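Local coordinates for major capsid protein (PDB 5J7O) that builds the capsid shell of Faustovirus, a large double-stranded DNA virus, as a double jelly-roll protein with three copies in the assembly, at residues P197-A205 with I418-Q426; L440-L449 with H583-I594. All coordinates share one frame; numbering follows the deposited sequence.

Contact 1 (P197-A205 with I418-Q426)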
loop_
_atom_site.group_PDB
_atom_site.type_symbol
_atom_site.label_atom_id
_atom_site.label_comp_id
_atom_site.label_asym_id
_atom_site.label_seq_id
_atom_site.Cartn_x
_atom_site.Cartn_y
_atom_site.Cartn_z
ATOM N N PRO B 197 30.628 21.146 16.881
ATOM C CA PRO B 197 29.488 20.520 16.202
ATOM C C PRO B 197 28.385 21.533 15.943
ATOM O O PRO B 197 27.747 22.017 16.884
ATOM C CB PRO B 197 29.039 19.433 17.185
ATOM C CG PRO B 197 30.252 19.143 18.005
ATOM C CD PRO B 197 30.970 20.455 18.136
ATOM N N LEU B 198 28.162 21.879 14.674
ATOM C CA LEU B 198 27.088 22.810 14.351
ATOM C C LEU B 198 25.733 22.115 14.389
ATOM O O LEU B 198 24.735 22.715 14.802
ATOM C CB LEU B 198 27.340 23.448 12.984
ATOM C CG LEU B 198 26.553 24.717 12.643
ATOM C CD1 LEU B 198 27.345 25.599 11.692
ATOM C CD2 LEU B 198 25.204 24.381 12.037
ATOM N N ASP B 199 25.682 20.853 13.966
ATOM C CA ASP B 199 24.473 20.050 14.072
ATOM C C ASP B 199 24.858 18.585 13.953
ATOM O O ASP B 199 25.823 18.237 13.268
ATOM C CB ASP B 199 23.441 20.421 13.001
ATOM C CG ASP B 199 22.093 19.772 13.247
ATOM O OD1 ASP B 199 21.766 19.514 14.425
ATOM O OD2 ASP B 199 21.361 19.516 12.267
ATOM N N GLU B 200 24.091 17.733 14.628
ATOM C CA GLU B 200 24.387 16.309 14.650
ATOM C C GLU B 200 23.130 15.536 15.016
ATOM O O GLU B 200 22.250 16.049 15.714
ATOM C CB GLU B 200 25.510 15.990 15.640
ATOM C CG GLU B 200 25.286 16.580 17.020
ATOM C CD GLU B 200 26.290 16.085 18.037
ATOM O OE1 GLU B 200 26.852 14.987 17.835
ATOM O OE2 GLU B 200 26.517 16.794 19.040
ATOM N N TYR B 201 23.059 14.297 14.536
ATOM C CA TYR B 201 21.963 13.400 14.874
ATOM C C TYR B 201 22.494 11.974 14.905
ATOM O O TYR B 201 23.607 11.693 14.455
ATOM C CB TYR B 201 20.795 13.536 13.887
ATOM C CG TYR B 201 21.131 13.189 12.453
ATOM C CD1 TYR B 201 21.077 11.876 12.002
ATOM C CD2 TYR B 201 21.485 14.177 11.545
ATOM C CE1 TYR B 201 21.379 11.555 10.694
ATOM C CE2 TYR B 201 21.787 13.865 10.232
ATOM C CZ TYR B 201 21.732 12.554 9.812
ATOM O OH TYR B 201 22.031 12.237 8.508
ATOM N N THR B 202 21.683 11.072 15.444
ATOM C CA THR B 202 22.054 9.673 15.590
ATOM C C THR B 202 21.137 8.802 14.732
ATOM O O THR B 202 20.305 9.299 13.969
ATOM C CB THR B 202 21.995 9.245 17.059
ATOM O OG1 THR B 202 20.634 9.260 17.509
ATOM C CG2 THR B 202 22.818 10.182 17.927
ATOM N N ALA B 203 21.306 7.484 14.866
ATOM C CA ALA B 203 20.370 6.556 14.241
ATOM C C ALA B 203 18.977 6.700 14.836
ATOM O O ALA B 203 17.983 6.388 14.171
ATOM C CB ALA B 203 20.870 5.120 14.398
ATOM N N LEU B 204 18.888 7.171 16.082
ATOM C CA LEU B 204 17.586 7.402 16.698
ATOM C C LEU B 204 16.815 8.488 15.960
ATOM O O LEU B 204 15.605 8.357 15.737
ATOM C CB LEU B 204 17.765 7.768 18.169
ATOM C CG LEU B 204 18.377 6.651 19.012
ATOM C CD1 LEU B 204 18.552 7.090 20.450
ATOM C CD2 LEU B 204 17.501 5.420 18.932
ATOM N N ALA B 205 17.493 9.568 15.571
ATOM C CA ALA B 205 16.837 10.582 14.754
ATOM C C ALA B 205 16.515 10.040 13.369
ATOM O O ALA B 205 15.486 10.392 12.782
ATOM C CB ALA B 205 17.714 11.829 14.654
ATOM N N ILE B 418 17.886 27.976 10.982
ATOM C CA ILE B 418 18.281 26.583 10.852
ATOM C C ILE B 418 17.505 25.766 11.875
ATOM O O ILE B 418 17.024 26.284 12.886
ATOM C CB ILE B 418 19.803 26.375 11.038
ATOM C CG1 ILE B 418 20.179 26.402 12.519
ATOM C CG2 ILE B 418 20.591 27.437 10.284
ATOM C CD1 ILE B 418 21.643 26.109 12.778
ATOM N N ARG B 419 17.372 24.475 11.588
ATOM C CA ARG B 419 16.774 23.517 12.508
ATOM C C ARG B 419 17.826 22.487 12.889
ATOM O O ARG B 419 18.506 21.937 12.016
ATOM C CB ARG B 419 15.552 22.832 11.893
ATOM C CG ARG B 419 14.216 23.460 12.272
ATOM C CD ARG B 419 13.943 24.737 11.496
ATOM N NE ARG B 419 12.552 25.164 11.635
ATOM C CZ ARG B 419 11.972 26.089 10.876
ATOM N NH1 ARG B 419 12.662 26.688 9.916
ATOM N NH2 ARG B 419 10.700 26.410 11.073
ATOM N N VAL B 420 17.954 22.228 14.186
ATOM C CA VAL B 420 18.994 21.354 14.707
ATOM C C VAL B 420 18.363 20.275 15.576
ATOM O O VAL B 420 17.340 20.495 16.232
ATOM C CB VAL B 420 20.052 22.144 15.507
ATOM C CG1 VAL B 420 20.979 22.889 14.563
ATOM C CG2 VAL B 420 19.374 23.112 16.463
ATOM N N TYR B 421 18.984 19.099 15.574
ATOM C CA TYR B 421 18.530 17.999 16.409
ATOM C C TYR B 421 19.049 18.167 17.831
ATOM O O TYR B 421 20.173 18.625 18.049
ATOM C CB TYR B 421 18.998 16.660 15.840
ATOM C CG TYR B 421 18.472 16.356 14.456
ATOM C CD1 TYR B 421 17.231 15.758 14.280
ATOM C CD2 TYR B 421 19.218 16.661 13.327
ATOM C CE1 TYR B 421 16.746 15.477 13.017
ATOM C CE2 TYR B 421 18.743 16.383 12.061
ATOM C CZ TYR B 421 17.506 15.792 11.910
ATOM O OH TYR B 421 17.029 15.513 10.651
ATOM N N ARG B 422 18.218 17.791 18.802
ATOM C CA ARG B 422 18.587 17.842 20.213
ATOM C C ARG B 422 17.991 16.616 20.891
ATOM O O ARG B 422 16.780 16.560 21.129
ATOM C CB ARG B 422 18.110 19.136 20.865
ATOM C CG ARG B 422 19.168 20.223 20.884
ATOM C CD ARG B 422 20.317 19.812 21.790
ATOM N NE ARG B 422 21.445 20.738 21.754
ATOM C CZ ARG B 422 22.375 20.807 22.701
ATOM N NH1 ARG B 422 22.301 20.015 23.762
ATOM N NH2 ARG B 422 23.375 21.673 22.595
ATOM N N GLU B 423 18.846 15.647 21.209
ATOM C CA GLU B 423 18.430 14.313 21.616
ATOM C C GLU B 423 18.824 14.036 23.061
ATOM O O GLU B 423 19.883 14.472 23.523
ATOM C CB GLU B 423 19.052 13.261 20.687
ATOM C CG GLU B 423 19.195 11.868 21.281
ATOM C CD GLU B 423 19.876 10.900 20.331
ATOM O OE1 GLU B 423 19.707 11.053 19.103
ATOM O OE2 GLU B 423 20.585 9.991 20.813
ATOM N N GLN B 424 17.954 13.316 23.773
ATOM C CA GLN B 424 18.243 12.804 25.105
ATOM C C GLN B 424 17.644 11.413 25.245
ATOM O O GLN B 424 16.497 11.180 24.853
ATOM C CB GLN B 424 17.691 13.717 26.205
ATOM C CG GLN B 424 17.552 13.032 27.561
ATOM C CD GLN B 424 17.110 13.977 28.660
ATOM O OE1 GLN B 424 17.710 15.032 28.866
ATOM N NE2 GLN B 424 16.056 13.601 29.375
ATOM N N VAL B 425 18.425 10.494 25.805
ATOM C CA VAL B 425 17.993 9.123 26.047
ATOM C C VAL B 425 18.154 8.834 27.532
ATOM O O VAL B 425 19.278 8.833 28.052
ATOM C CB VAL B 425 18.786 8.115 25.203
ATOM C CG1 VAL B 425 18.285 6.707 25.461
ATOM C CG2 VAL B 425 18.676 8.463 23.731
ATOM N N GLN B 426 17.037 8.589 28.209
ATOM C CA GLN B 426 17.013 8.297 29.637
ATOM C C GLN B 426 16.568 6.855 29.834
ATOM O O GLN B 426 15.439 6.498 29.481
ATOM C CB GLN B 426 16.072 9.252 30.372
ATOM C CG GLN B 426 15.906 8.948 31.854
ATOM C CD GLN B 426 17.065 9.456 32.687
ATOM O OE1 GLN B 426 17.249 10.664 32.842
ATOM N NE2 GLN B 426 17.855 8.536 33.228
#

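Contact 2 (L440-L449 with H583-I594)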
loop_
_atom_site.group_PDB
_atom_site.type_symbol
_atom_site.label_atom_id
_atom_site.label_comp_id
_atom_site.label_asym_id
_atom_site.label_seq_id
_atom_site.Cartn_x
_atom_site.Cartn_y
_atom_site.Cartn_z
ATOM N N LEU B 440 17.444 20.451 25.947
ATOM C CA LEU B 440 16.712 21.546 25.323
ATOM C C LEU B 440 17.255 22.889 25.799
ATOM O O LEU B 440 17.210 23.197 26.995
ATOM C CB LEU B 440 15.223 21.421 25.632
ATOM C CG LEU B 440 14.623 20.088 25.180
ATOM C CD1 LEU B 440 13.111 20.076 25.336
ATOM C CD2 LEU B 440 15.022 19.810 23.744
ATOM N N LYS B 441 17.766 23.687 24.858
ATOM C CA LYS B 441 18.269 25.022 25.146
ATOM C C LYS B 441 17.621 26.121 24.318
ATOM O O LYS B 441 17.723 27.292 24.701
ATOM C CB LYS B 441 19.789 25.092 24.918
ATOM C CG LYS B 441 20.641 24.594 26.074
ATOM C CD LYS B 441 20.775 23.082 26.067
ATOM C CE LYS B 441 21.793 22.621 27.098
ATOM N NZ LYS B 441 22.017 21.152 27.037
ATOM N N TRP B 442 16.966 25.788 23.217
ATOM C CA TRP B 442 16.493 26.739 22.222
ATOM C C TRP B 442 15.018 26.503 21.957
ATOM O O TRP B 442 14.444 25.520 22.435
ATOM C CB TRP B 442 17.325 26.582 20.936
ATOM C CG TRP B 442 18.783 26.830 21.171
ATOM C CD1 TRP B 442 19.330 27.718 22.050
ATOM C CD2 TRP B 442 19.881 26.162 20.539
ATOM N NE1 TRP B 442 20.700 27.654 21.997
ATOM C CE2 TRP B 442 21.065 26.706 21.078
ATOM C CE3 TRP B 442 19.981 25.161 19.568
ATOM C CZ2 TRP B 442 22.331 26.284 20.678
ATOM C CZ3 TRP B 442 21.239 24.744 19.172
ATOM C CH2 TRP B 442 22.397 25.303 19.726
ATOM N N PRO B 443 14.357 27.404 21.222
ATOM C CA PRO B 443 12.935 27.189 20.914
ATOM C C PRO B 443 12.717 25.857 20.215
ATOM O O PRO B 443 13.449 25.493 19.295
ATOM C CB PRO B 443 12.588 28.368 20.002
ATOM C CG PRO B 443 13.532 29.422 20.396
ATOM C CD PRO B 443 14.811 28.720 20.737
ATOM N N VAL B 444 11.698 25.129 20.663
ATOM C CA VAL B 444 11.412 23.784 20.180
ATOM C C VAL B 444 10.150 23.825 19.331
ATOM O O VAL B 444 9.106 24.317 19.779
ATOM C CB VAL B 444 11.256 22.789 21.342
ATOM C CG1 VAL B 444 10.916 21.406 20.810
ATOM C CG2 VAL B 444 12.526 22.751 22.179
ATOM N N GLU B 445 10.247 23.308 18.105
ATOM C CA GLU B 445 9.074 23.165 17.250
ATOM C C GLU B 445 8.261 21.934 17.634
ATOM O O GLU B 445 7.043 22.016 17.822
ATOM C CB GLU B 445 9.494 23.081 15.783
ATOM C CG GLU B 445 9.939 24.391 15.167
ATOM C CD GLU B 445 10.193 24.264 13.678
ATOM O OE1 GLU B 445 10.992 23.389 13.282
ATOM O OE2 GLU B 445 9.581 25.026 12.901
ATOM N N PHE B 446 8.923 20.785 17.745
ATOM C CA PHE B 446 8.259 19.544 18.118
ATOM C C PHE B 446 9.307 18.567 18.633
ATOM O O PHE B 446 10.512 18.823 18.564
ATOM C CB PHE B 446 7.468 18.951 16.947
ATOM C CG PHE B 446 8.179 19.034 15.627
ATOM C CD1 PHE B 446 7.951 20.098 14.769
ATOM C CD2 PHE B 446 9.067 18.045 15.238
ATOM C CE1 PHE B 446 8.600 20.179 13.553
ATOM C CE2 PHE B 446 9.718 18.119 14.020
ATOM C CZ PHE B 446 9.483 19.188 13.178
ATOM N N ILE B 447 8.828 17.440 19.158
ATOM C CA ILE B 447 9.679 16.444 19.803
ATOM C C ILE B 447 9.211 15.053 19.396
ATOM O O ILE B 447 8.033 14.718 19.559
ATOM C CB ILE B 447 9.658 16.578 21.341
ATOM C CG1 ILE B 447 10.139 17.964 21.776
ATOM C CG2 ILE B 447 10.502 15.489 21.987
ATOM C CD1 ILE B 447 10.072 18.197 23.271
ATOM N N TYR B 448 10.130 14.243 18.873
ATOM C CA TYR B 448 9.862 12.825 18.668
ATOM C C TYR B 448 10.093 12.082 19.980
ATOM O O TYR B 448 11.112 12.292 20.645
ATOM C CB TYR B 448 10.760 12.250 17.573
ATOM C CG TYR B 448 10.764 13.015 16.266
ATOM C CD1 TYR B 448 11.822 13.854 15.937
ATOM C CD2 TYR B 448 9.726 12.883 15.353
ATOM C CE1 TYR B 448 11.840 14.548 14.742
ATOM C CE2 TYR B 448 9.734 13.576 14.154
ATOM C CZ TYR B 448 10.795 14.407 13.854
ATOM O OH TYR B 448 10.812 15.098 12.664
ATOM N N LEU B 449 9.152 11.217 20.354
ATOM C CA LEU B 449 9.196 10.550 21.648
ATOM C C LEU B 449 9.018 9.047 21.487
ATOM O O LEU B 449 8.299 8.577 20.599
ATOM C CB LEU B 449 8.120 11.099 22.597
ATOM C CG LEU B 449 8.131 10.551 24.027
ATOM C CD1 LEU B 449 9.430 10.915 24.733
ATOM C CD2 LEU B 449 6.928 11.044 24.816
ATOM N N HIS B 583 6.408 27.772 18.726
ATOM C CA HIS B 583 7.518 27.098 19.387
ATOM C C HIS B 583 7.330 27.199 20.893
ATOM O O HIS B 583 6.503 27.968 21.390
ATOM C CB HIS B 583 8.866 27.697 18.973
ATOM C CG HIS B 583 8.995 29.159 19.272
ATOM N ND1 HIS B 583 8.647 30.138 18.366
ATOM C CD2 HIS B 583 9.437 29.809 20.375
ATOM C CE1 HIS B 583 8.866 31.327 18.899
ATOM N NE2 HIS B 583 9.346 31.156 20.116
ATOM N N VAL B 584 8.109 26.398 21.614
ATOM C CA VAL B 584 8.224 26.509 23.064
ATOM C C VAL B 584 9.413 27.410 23.364
ATOM O O VAL B 584 10.531 27.148 22.911
ATOM C CB VAL B 584 8.395 25.133 23.722
ATOM C CG1 VAL B 584 8.708 25.290 25.202
ATOM C CG2 VAL B 584 7.147 24.300 23.535
ATOM N N ASN B 585 9.176 28.470 24.129
ATOM C CA ASN B 585 10.186 29.496 24.323
ATOM C C ASN B 585 11.225 29.058 25.353
ATOM O O ASN B 585 11.012 28.131 26.136
ATOM C CB ASN B 585 9.518 30.802 24.728
ATOM C CG ASN B 585 8.810 30.691 26.077
ATOM O OD1 ASN B 585 9.266 29.976 26.969
ATOM N ND2 ASN B 585 7.689 31.386 26.223
ATOM N N ILE B 586 12.371 29.743 25.327
ATOM C CA ILE B 586 13.578 29.229 25.973
ATOM C C ILE B 586 13.424 29.196 27.488
ATOM O O ILE B 586 13.947 28.295 28.156
ATOM C CB ILE B 586 14.803 30.055 25.542
ATOM C CG1 ILE B 586 15.029 29.912 24.038
ATOM C CG2 ILE B 586 16.051 29.631 26.311
ATOM C CD1 ILE B 586 16.403 30.356 23.570
ATOM N N SER B 587 12.706 30.167 28.057
ATOM C CA SER B 587 12.505 30.186 29.501
ATOM C C SER B 587 11.876 28.885 29.979
ATOM O O SER B 587 12.329 28.284 30.960
ATOM C CB SER B 587 11.638 31.382 29.891
ATOM O OG SER B 587 10.361 31.307 29.281
ATOM N N ARG B 588 10.839 28.422 29.276
ATOM C CA ARG B 588 10.198 27.166 29.639
ATOM C C ARG B 588 11.025 25.967 29.199
ATOM O O ARG B 588 11.006 24.923 29.862
ATOM C CB ARG B 588 8.800 27.095 29.028
ATOM C CG ARG B 588 7.874 28.212 29.467
ATOM C CD ARG B 588 6.554 28.164 28.724
ATOM N NE ARG B 588 5.576 29.077 29.306
ATOM C CZ ARG B 588 4.472 29.484 28.688
ATOM N NH1 ARG B 588 4.208 29.066 27.457
ATOM N NH2 ARG B 588 3.638 30.317 29.296
ATOM N N ALA B 589 11.757 26.096 28.091
ATOM C CA ALA B 589 12.564 24.985 27.600
ATOM C C ALA B 589 13.686 24.621 28.562
ATOM O O ALA B 589 14.157 23.478 28.546
ATOM C CB ALA B 589 13.145 25.321 26.224
ATOM N N ARG B 590 14.133 25.566 29.392
ATOM C CA ARG B 590 15.213 25.299 30.335
ATOM C C ARG B 590 14.758 24.507 31.556
ATOM O O ARG B 590 15.602 23.952 32.269
ATOM C CB ARG B 590 15.866 26.614 30.771
ATOM C CG ARG B 590 16.989 27.067 29.844
ATOM C CD ARG B 590 17.396 28.515 30.073
ATOM N NE ARG B 590 17.442 28.874 31.487
ATOM C CZ ARG B 590 16.646 29.778 32.049
ATOM N NH1 ARG B 590 15.750 30.421 31.312
ATOM N NH2 ARG B 590 16.750 30.048 33.344
ATOM N N GLU B 591 13.448 24.439 31.815
ATOM C CA GLU B 591 12.887 23.594 32.870
ATOM C C GLU B 591 11.719 22.809 32.266
ATOM O O GLU B 591 10.546 23.095 32.521
ATOM C CB GLU B 591 12.449 24.419 34.080
ATOM C CG GLU B 591 12.185 23.578 35.319
ATOM C CD GLU B 591 11.367 24.308 36.366
ATOM O OE1 GLU B 591 11.178 23.750 37.467
ATOM O OE2 GLU B 591 10.908 25.435 36.084
ATOM N N PHE B 592 12.055 21.800 31.467
ATOM C CA PHE B 592 11.109 21.103 30.605
ATOM C C PHE B 592 10.987 19.654 31.052
ATOM O O PHE B 592 12.001 18.979 31.259
ATOM C CB PHE B 592 11.576 21.181 29.149
ATOM C CG PHE B 592 10.527 20.814 28.144
ATOM C CD1 PHE B 592 10.306 19.491 27.802
ATOM C CD2 PHE B 592 9.781 21.797 27.519
ATOM C CE1 PHE B 592 9.346 19.155 26.867
ATOM C CE2 PHE B 592 8.821 21.470 26.583
ATOM C CZ PHE B 592 8.606 20.147 26.254
ATOM N N TYR B 593 9.752 19.170 31.186
ATOM C CA TYR B 593 9.498 17.825 31.685
ATOM C C TYR B 593 8.547 17.081 30.762
ATOM O O TYR B 593 7.515 17.623 30.355
ATOM C CB TYR B 593 8.918 17.859 33.103
ATOM C CG TYR B 593 9.931 18.223 34.162
ATOM C CD1 TYR B 593 10.210 19.551 34.451
ATOM C CD2 TYR B 593 10.608 17.239 34.871
ATOM C CE1 TYR B 593 11.136 19.890 35.418
ATOM C CE2 TYR B 593 11.535 17.569 35.838
ATOM C CZ TYR B 593 11.796 18.896 36.108
ATOM O OH TYR B 593 12.718 19.229 37.072
ATOM N N ILE B 594 8.903 15.839 30.438
ATOM C CA ILE B 594 8.018 14.900 29.761
ATOM C C ILE B 594 7.682 13.802 30.758
ATOM O O ILE B 594 8.578 13.096 31.240
ATOM C CB ILE B 594 8.662 14.316 28.494
ATOM C CG1 ILE B 594 8.917 15.418 27.463
ATOM C CG2 ILE B 594 7.783 13.222 27.906
ATOM C CD1 ILE B 594 9.599 14.926 26.204
#

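Contact 1 (P197-A205 with I418-Q426)
One face of the Tyr-421 ring is covered by Tyr-201 CB, which sits 3.9 Å from the ring centroid in a CH-pi contact, displaced toward the rim. The Tyr-201 ring runs alongside in the same direction, with the planes 58° apart, neither stacked nor edge-to-face. Both hydroxyls end at Leu-300, Tyr-421 OH on its carbonyl and Tyr-201 OH on its amide, while Phe-301 meets the Tyr-201 ring edge-to-face. In this double jelly-roll the contact brings together the outermost strands, within the chain, of two sheets: 196-202, and 415-428 in the sheet that also holds 607-620. It probably lies where the two jelly-rolls abut. The strands cross obliquely, and side chains do the joining. A tyrosine suits each place, since its ring packs against its neighbour while the hydroxyl reaches the Leu-300 backbone. Ala-205 CB, small enough to fit close by, touches Tyr-421 CD1 at 4.0 Å.

Asp-199, at a classic beta bulge opposite Phe-191, turns CG anti to its own amide nitrogen (chi1 -170°). This brings OD1 within 3.0 Å of Tyr-421 N, which meets it on the syn side, 17° out of the carboxylate plane. The carboxylate thereby accepts the N-H of Tyr-421, on an outermost strand of its sheet within the chain. OD2 is buried without a polar partner in the model, which may raise the pKa of the acid. Farther along, Leu-204 CD1 and Val-425 CG2 meet tip to tip at 3.6 Å. Glu-423, extended beyond CG, reaches the start of helix 203-212, where Thr-202 is the N-cap and its OG1 takes a weak bond from Leu-204 N. The same OG1 donates to the syn lone pair of Glu-423 OE1, 2.6 Å away.

Contact 2 (L440-L449 with H583-I594)
Ile-586 packs against the 441-443 turn with every branch of its side chain. CB lies 4.1 Å from Lys-441 O; CG2, anti to the backbone N, comes closer to that same carbonyl. CG1 takes the other direction (chi1 -63°) and rests 3.5 Å from Pro-443 CD. CD1 lies 3.5 Å from Lys-441 O, also touches Pro-443 CD and sits at the edge of the indole, near Trp-442 CD1. A branched aliphatic chain suits this place because its branches offer carbon at once to the proline, the indole edge and the Lys-441 carbonyl.

The proline's other flank serves His-583: Pro-443 CB meets His-583 CD2, the two side chains lying side by side. His-583 NE2 is hydrogen-bonded to Asp-16 OD1 of the second subunit, whose Ala-15 packs on Pro-443, at a subunit interface.

Next to Pro-443 and His-583 the backbones join through a single antiparallel bridge, Val-444 with Val-584, a hydrogen-bonded pair: Val-584 N to Val-444 O is 2.9 Å and Val-444 N to Val-584 O is 3.2 Å. Beyond it one chain enters strand 446-449, and the other passes through helix 586-589 into strand 592-594, in the facing sheet of a jelly-roll sandwich; the strand axes come within 11.5 Å, their N-to-C directions 36° apart. Hydrophobic side chains from both strands and from the 440 loop meet between them. Phe-592 receives Leu-440 CD1 over one face, 4.0 Å from the ring centroid, while Ile-447 puts CD1 near CE1, obliquely to the ring. Farther along the strands, Leu-449 CD2 slides past Ile-594 CG2. At the start of helix 586-589, Asn-585 is the N-cap: its OD1 accepts Arg-588 N almost head-on (C=O...N angle 171°), and also Ser-587 OG, which stands above the amide plane.

How the contacts relate
Both contacts reach the sheet that contains strands 415-428, 444-453 and 607-620. Contact 1 uses its outermost strand 415-428 to meet a different sheet, and is partly buried; contact 2 is more deeply buried and lies between the layers of a sandwich, although one end meets a second subunit. The chemistry follows: contact 1 mixes tyrosines with carboxylates that bond an amide and a hydroxyl, whereas contact 2 pairs backbone with backbone and otherwise relies on aliphatic and aromatic carbon. The two touch directly. Arg-419 NH2 forms a 2.6 Å salt bridge with Glu-445 OE2, and Val-420 CG2 packs on Trp-442 CZ3.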